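Local atomic coordinates of Adhesin/hemolysin (Burkholderia pseudomallei 1026a, PDB entry 4G6V), a protein that serves as the toxic component of a contact-dependent growth inhibition module, probably acting as a tRNA-cleaving nuclease in neighbouring bacteria. Residues 61-65 and 133-137; 66-70 and 81-85. All coordinates share one frame; numbering follows the deposited sequence.

Contact 1. Residues 61-65 and 133-137; sequences RSLIR and NLADS
Arg65 meets Asp136 side-on, presenting NE and one terminal nitrogen to the two carboxylate oxygens. Arg65 NE donates to Asp136 OD2 at 2.6 Å. Arg65 NH2 donates to Asp136 OD1 at 2.8 Å, the straighter bond of the two. Both oxygens are met on their syn side, and the guanidinium and carboxylate planes lie only 11° apart, so the pair forms a nearly flat, two-pronged salt bridge. Asp136 OD2 has a second partner in Arg61 NH1, 2.6 Å away but with a bent, weak hydrogen bond. This guanidinium is turned steeply, 74° from the carboxylate, and the two side chains run past each other in opposite directions. One short acid is thus shared by two arginines a helical turn apart, and the two positive charges probably stabilise its ionised form.

Arg65 reaches the acid through a bend at its second torsion (chi2 -85°), which carries CD past the methyl group of Ala135; that CB lies 3.4 Å from Arg65 CD. Alanine suits this place because it leaves room for the arginine chain. Arg65 NH1 is held by Gln68 OE1, from the next turn of the same helix, whereas Arg61 NH1 has a weak bond to the carbonyl of Ala105.

The loop is positioned by Asn133. Its ND2 donates weakly to the Arg65 carbonyl (ND2 to O 3.4 Å), while its OD1 accepts from the backbone N of Ala135 at 3.2 Å, forming an Asx turn. This overlaps a type I beta turn, Leu134 to Ser137, that presents Asp136 to the helix. A surface salt-bridge network thereby ties helix 57-74 to the loop leaving strand 129-133, close to Glu66 of the probable nuclease site.

Contact 2. Residues 66-70 and 81-85; sequences ENQSA and VQNPE
Ala70 and Gln82 mark the closest backbone approach, 7.2 Å between their CA atoms, where helix 57-74 passes over strand 79-82. From the strand, the Gln82 side chain reaches toward the helix, extended beyond CG (chi2 -162°), lays its amide carbon against Ala70 and turns NE2 to Asn67. The small methyl of Ala70 lets the helix lie close: its CB packs on Gln82 CD at 3.5 Å. Gln82 NE2 then donates to Asn67 OD1 at 2.8 Å, with an angle of 152° at the hydrogen. The acceptor lies in the plane of the glutamine amide, but the donor is tilted from the asparagine carbonyl plane, and the two amides stand 76° apart. Asn67 ND2 donates to the carbonyl of Thr49, which fixes the rotation of the asparagine amide and leaves OD1 facing Gln82.

Beside this pair, Glu66 OE2 comes within 3.9 Å of Gln82 NE2, a neighbourly distance but not a bond; its hydrogen-bond partner is Thr49 OG1. Asn83 follows Gln82 with a left-handed helical backbone conformation, which asparagine tolerates well, and its ND2 donates to the Lys47 carbonyl and to Thr49 OG1. Glu66 OE1 makes a salt bridge to Lys69 of the CdiI chain, so the immunity protein reaches this probable catalytic residue directly. The contact joins the helix and second strand of a beta-alpha-beta unit (43-45, 57-74, 79-82), and it holds Glu66 of the probable active site, with Asp93 beside it, consistent with a nuclease of the PDDEXK clan.

In the fold
Both contacts draw on helix 57-74, in consecutive turns, and contact 2 is nested inside the chain loop that contact 1 closes. Contact 1 lies at the surface and ties the helix to a distant loop after strand 129-133 through charged groups. Contact 2 is buried, holds the helix to the sequence-near strand 79-82, and relies on an amide hydrogen bond and methyl packing. Their centres are 13 Å apart, yet they touch where Asn133 ND2 meets Ser69 OG at 2.7 Å. Together they join the helix to two well-separated parts of the fold, strand 79-82 and the loop after 129-133, with the probable catalytic Glu66 in contact 2.

Contact 1. Residues 61-65 and 133-137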
ATOM      1  N   ARG A  61      -4.959  12.594   0.283  1.00 31.49           N
ATOM      2  CA  ARG A  61      -3.821  12.851   1.151  1.00 25.11           C
ATOM      3  C   ARG A  61      -2.639  11.927   0.847  1.00 32.29           C
ATOM      4  O   ARG A  61      -1.493  12.342   0.959  1.00 37.45           O
ATOM      5  CB  ARG A  61      -4.231  12.755   2.623  1.00 25.56           C
ATOM      6  CG  ARG A  61      -3.146  13.186   3.601  1.00 32.03           C
ATOM      7  CD  ARG A  61      -3.389  12.642   5.008  1.00 39.89           C
ATOM      8  NE  ARG A  61      -3.572  11.184   5.015  1.00 54.35           N
ATOM      9  CZ  ARG A  61      -2.582  10.285   4.983  1.00 63.55           C
ATOM     10  NH1 ARG A  61      -1.303  10.675   4.939  1.00 43.44           N
ATOM     11  NH2 ARG A  61      -2.869   8.985   4.995  1.00 55.86           N
ATOM     12  N   SER A  62      -2.909  10.676   0.472  1.00 35.10           N
ATOM     13  CA  SER A  62      -1.816   9.756   0.117  1.00 34.88           C
ATOM     14  C   SER A  62      -1.122  10.159  -1.179  1.00 29.33           C
ATOM     15  O   SER A  62       0.086  10.030  -1.278  1.00 37.79           O
ATOM     16  CB  SER A  62      -2.261   8.285   0.041  1.00 27.34           C
ATOM     17  OG  SER A  62      -2.430   7.735   1.340  1.00 45.18           O
ATOM     18  N   LEU A  63      -1.877  10.638  -2.165  1.00 29.15           N
ATOM     19  CA  LEU A  63      -1.265  11.140  -3.396  1.00 33.79           C
ATOM     20  C   LEU A  63      -0.477  12.453  -3.159  1.00 37.53           C
ATOM     21  O   LEU A  63       0.619  12.616  -3.676  1.00 33.54           O
ATOM     22  CB  LEU A  63      -2.302  11.290  -4.522  1.00 30.03           C
ATOM     23  CG  LEU A  63      -3.048   9.997  -4.878  1.00 34.25           C
ATOM     24  CD1 LEU A  63      -3.902  10.183  -6.105  1.00 29.71           C
ATOM     25  CD2 LEU A  63      -2.082   8.822  -5.084  1.00 21.64           C
ATOM     26  N   ILE A  64      -1.028  13.374  -2.370  1.00 37.10           N
ATOM     27  CA  ILE A  64      -0.291  14.570  -1.978  1.00 36.29           C
ATOM     28  C   ILE A  64       1.069  14.158  -1.441  1.00 33.66           C
ATOM     29  O   ILE A  64       2.107  14.584  -1.947  1.00 36.95           O
ATOM     30  CB  ILE A  64      -1.030  15.420  -0.880  1.00 44.21           C
ATOM     31  CG1 ILE A  64      -2.294  16.070  -1.435  1.00 42.62           C
ATOM     32  CG2 ILE A  64      -0.157  16.550  -0.387  1.00 40.19           C
ATOM     33  CD1 ILE A  64      -2.036  16.865  -2.675  1.00 45.48           C
ATOM     34  N   ARG A  65       1.068  13.316  -0.417  1.00 35.86           N
ATOM     35  CA  ARG A  65       2.320  12.943   0.242  1.00 34.68           C
ATOM     36  C   ARG A  65       3.354  12.272  -0.670  1.00 33.62           C
ATOM     37  O   ARG A  65       4.562  12.381  -0.437  1.00 37.91           O
ATOM     38  CB  ARG A  65       2.027  12.086   1.457  1.00 32.72           C
ATOM     39  CG  ARG A  65       1.158  12.807   2.462  1.00 38.18           C
ATOM     40  CD  ARG A  65       2.024  13.634   3.351  1.00 34.35           C
ATOM     41  NE  ARG A  65       1.256  14.274   4.405  1.00 45.31           N
ATOM     42  CZ  ARG A  65       0.816  15.525   4.348  1.00 45.33           C
ATOM     43  NH1 ARG A  65       1.069  16.267   3.278  1.00 36.36           N
ATOM     44  NH2 ARG A  65       0.122  16.033   5.362  1.00 40.64           N
ATOM     45  N   ASN A 133       7.036   8.204   4.612  1.00 35.82           N
ATOM     46  CA  ASN A 133       6.832   9.614   4.912  1.00 30.09           C
ATOM     47  C   ASN A 133       5.978   9.803   6.156  1.00 39.53           C
ATOM     48  O   ASN A 133       4.759   9.512   6.146  1.00 35.91           O
ATOM     49  CB  ASN A 133       6.149  10.264   3.722  1.00 29.04           C
ATOM     50  CG  ASN A 133       6.149  11.763   3.801  1.00 35.40           C
ATOM     51  OD1 ASN A 133       6.252  12.348   4.884  1.00 34.66           O
ATOM     52  ND2 ASN A 133       6.021  12.408   2.644  1.00 28.99           N
ATOM     53  N   LEU A 134       6.602  10.301   7.224  1.00 38.04           N
ATOM     54  CA  LEU A 134       5.917  10.408   8.522  1.00 37.68           C
ATOM     55  C   LEU A 134       5.090  11.697   8.743  1.00 41.02           C
ATOM     56  O   LEU A 134       4.769  12.034   9.883  1.00 44.28           O
ATOM     57  CB  LEU A 134       6.897  10.186   9.686  1.00 31.48           C
ATOM     58  CG  LEU A 134       7.648   8.842   9.732  1.00 37.08           C
ATOM     59  CD1 LEU A 134       8.462   8.717  11.008  1.00 33.52           C
ATOM     60  CD2 LEU A 134       6.705   7.645   9.601  1.00 26.37           C
ATOM     61  N   ALA A 135       4.739  12.397   7.663  1.00 39.48           N
ATOM     62  CA  ALA A 135       3.963  13.648   7.746  1.00 36.96           C
ATOM     63  C   ALA A 135       2.754  13.550   8.680  1.00 46.84           C
ATOM     64  O   ALA A 135       2.574  14.388   9.556  1.00 50.55           O
ATOM     65  CB  ALA A 135       3.514  14.096   6.354  1.00 20.37           C
ATOM     66  N   ASP A 136       1.933  12.518   8.497  1.00 42.50           N
ATOM     67  CA  ASP A 136       0.702  12.377   9.261  1.00 36.32           C
ATOM     68  C   ASP A 136       0.759  11.261  10.311  1.00 46.89           C
ATOM     69  O   ASP A 136      -0.276  10.840  10.823  1.00 52.86           O
ATOM     70  CB  ASP A 136      -0.457  12.111   8.304  1.00 38.33           C
ATOM     71  CG  ASP A 136      -0.434  13.029   7.104  1.00 44.06           C
ATOM     72  OD1 ASP A 136      -0.863  14.193   7.257  1.00 40.74           O
ATOM     73  OD2 ASP A 136       0.009  12.589   6.016  1.00 37.75           O
ATOM     74  N   SER A 137       1.955  10.773  10.628  1.00 39.02           N
ATOM     75  CA  SER A 137       2.099   9.718  11.621  1.00 33.83           C
ATOM     76  C   SER A 137       2.784  10.226  12.883  1.00 36.43           C
ATOM     77  O   SER A 137       3.639  11.093  12.819  1.00 40.57           O
ATOM     78  CB  SER A 137       2.917   8.569  11.030  1.00 38.82           C
ATOM     79  OG  SER A 137       3.353   7.677  12.036  1.00 39.85           O
TER

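Contact 2. Residues 66-70 and 81-85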
ATOM      1  N   GLU A  66       2.880  11.587  -1.707  1.00 34.38           N
ATOM      2  CA  GLU A  66       3.759  10.984  -2.706  1.00 33.15           C
ATOM      3  C   GLU A  66       4.435  12.074  -3.555  1.00 38.48           C
ATOM      4  O   GLU A  66       5.651  12.072  -3.756  1.00 31.43           O
ATOM      5  CB  GLU A  66       2.977  10.023  -3.606  1.00 26.25           C
ATOM      6  CG  GLU A  66       3.828   9.372  -4.677  1.00 37.05           C
ATOM      7  CD  GLU A  66       3.064   9.125  -5.966  1.00 38.64           C
ATOM      8  OE1 GLU A  66       1.941   8.598  -5.880  1.00 30.25           O
ATOM      9  OE2 GLU A  66       3.590   9.447  -7.062  1.00 45.33           O
ATOM     10  N   ASN A  67       3.647  13.012  -4.060  1.00 33.29           N
ATOM     11  CA  ASN A  67       4.226  14.114  -4.807  1.00 37.66           C
ATOM     12  C   ASN A  67       5.182  14.917  -3.933  1.00 35.60           C
ATOM     13  O   ASN A  67       6.222  15.378  -4.401  1.00 27.53           O
ATOM     14  CB  ASN A  67       3.136  14.989  -5.428  1.00 25.40           C
ATOM     15  CG  ASN A  67       2.591  14.396  -6.732  1.00 38.42           C
ATOM     16  OD1 ASN A  67       3.172  13.467  -7.304  1.00 30.60           O
ATOM     17  ND2 ASN A  67       1.478  14.935  -7.203  1.00 22.97           N
ATOM     18  N   GLN A  68       4.843  15.037  -2.651  1.00 29.53           N
ATOM     19  CA  GLN A  68       5.687  15.762  -1.716  1.00 27.09           C
ATOM     20  C   GLN A  68       7.003  15.062  -1.367  1.00 37.33           C
ATOM     21  O   GLN A  68       8.026  15.726  -1.210  1.00 34.91           O
ATOM     22  CB  GLN A  68       4.920  16.102  -0.450  1.00 22.47           C
ATOM     23  CG  GLN A  68       3.842  17.146  -0.671  1.00 31.67           C
ATOM     24  CD  GLN A  68       3.028  17.405   0.582  1.00 47.35           C
ATOM     25  OE1 GLN A  68       2.701  16.478   1.345  1.00 45.00           O
ATOM     26  NE2 GLN A  68       2.704  18.669   0.812  1.00 40.30           N
ATOM     27  N   SER A  69       6.979  13.736  -1.231  1.00 37.90           N
ATOM     28  CA  SER A  69       8.207  12.989  -0.947  1.00 35.54           C
ATOM     29  C   SER A  69       9.223  13.119  -2.071  1.00 37.28           C
ATOM     30  O   SER A  69      10.423  13.162  -1.820  1.00 36.83           O
ATOM     31  CB  SER A  69       7.912  11.520  -0.675  1.00 32.64           C
ATOM     32  OG  SER A  69       7.487  11.349   0.664  1.00 38.87           O
ATOM     33  N   ALA A  70       8.730  13.191  -3.305  1.00 40.33           N
ATOM     34  CA  ALA A  70       9.579  13.363  -4.477  1.00 33.83           C
ATOM     35  C   ALA A  70      10.347  14.684  -4.404  1.00 36.37           C
ATOM     36  O   ALA A  70      11.563  14.726  -4.594  1.00 44.89           O
ATOM     37  CB  ALA A  70       8.746  13.292  -5.760  1.00 23.48           C
ATOM     38  N   VAL A  81      12.906  10.214 -10.344  1.00 32.96           N
ATOM     39  CA  VAL A  81      11.941  10.164 -11.448  1.00 28.97           C
ATOM     40  C   VAL A  81      10.570   9.661 -11.009  1.00 35.02           C
ATOM     41  O   VAL A  81      10.421   8.527 -10.533  1.00 49.18           O
ATOM     42  CB  VAL A  81      12.426   9.283 -12.607  1.00 35.06           C
ATOM     43  CG1 VAL A  81      11.482   9.413 -13.827  1.00 21.83           C
ATOM     44  CG2 VAL A  81      13.863   9.611 -12.950  1.00 18.89           C
ATOM     45  N   GLN A  82       9.561  10.503 -11.200  1.00 43.68           N
ATOM     46  CA  GLN A  82       8.197  10.177 -10.813  1.00 33.35           C
ATOM     47  C   GLN A  82       7.475   9.402 -11.911  1.00 41.16           C
ATOM     48  O   GLN A  82       7.598   9.723 -13.100  1.00 42.05           O
ATOM     49  CB  GLN A  82       7.420  11.450 -10.487  1.00 37.71           C
ATOM     50  CG  GLN A  82       7.839  12.123  -9.196  1.00 33.70           C
ATOM     51  CD  GLN A  82       6.796  13.095  -8.708  1.00 36.70           C
ATOM     52  OE1 GLN A  82       6.964  14.317  -8.802  1.00 40.46           O
ATOM     53  NE2 GLN A  82       5.702  12.559  -8.181  1.00 34.66           N
ATOM     54  N   ASN A  83       6.716   8.388 -11.500  1.00 38.39           N
ATOM     55  CA  ASN A  83       5.958   7.560 -12.427  1.00 40.63           C
ATOM     56  C   ASN A  83       6.785   7.103 -13.635  1.00 42.96           C
ATOM     57  O   ASN A  83       6.410   7.348 -14.791  1.00 33.88           O
ATOM     58  CB  ASN A  83       4.663   8.266 -12.844  1.00 33.77           C
ATOM     59  CG  ASN A  83       3.827   8.701 -11.639  1.00 42.77           C
ATOM     60  OD1 ASN A  83       3.278   7.866 -10.924  1.00 40.32           O
ATOM     61  ND2 ASN A  83       3.750  10.011 -11.400  1.00 34.77           N
ATOM     62  N   PRO A  84       7.916   6.423 -13.358  1.00 42.54           N
ATOM     63  CA  PRO A  84       8.810   5.937 -14.416  1.00 41.14           C
ATOM     64  C   PRO A  84       8.192   4.804 -15.217  1.00 36.83           C
ATOM     65  O   PRO A  84       7.537   3.964 -14.628  1.00 47.40           O
ATOM     66  CB  PRO A  84      10.012   5.403 -13.626  1.00 40.40           C
ATOM     67  CG  PRO A  84       9.467   5.089 -12.256  1.00 35.77           C
ATOM     68  CD  PRO A  84       8.461   6.159 -12.007  1.00 31.78           C
ATOM     69  N   GLU A  85       8.396   4.758 -16.528  1.00 39.94           N
ATOM     70  CA  GLU A  85       8.078   3.524 -17.252  1.00 52.90           C
ATOM     71  C   GLU A  85       8.976   2.366 -16.757  1.00 49.05           C
ATOM     72  O   GLU A  85      10.183   2.533 -16.590  1.00 39.21           O
ATOM     73  CB  GLU A  85       8.257   3.719 -18.756  1.00 44.04           C
ATOM     74  CG  GLU A  85       7.466   4.874 -19.331  1.00 52.40           C
ATOM     75  CD  GLU A  85       6.021   4.500 -19.597  1.00 88.15           C
ATOM     76  OE1 GLU A  85       5.184   5.427 -19.753  1.00 68.13           O
ATOM     77  OE2 GLU A  85       5.735   3.275 -19.652  1.00 86.10           O
TER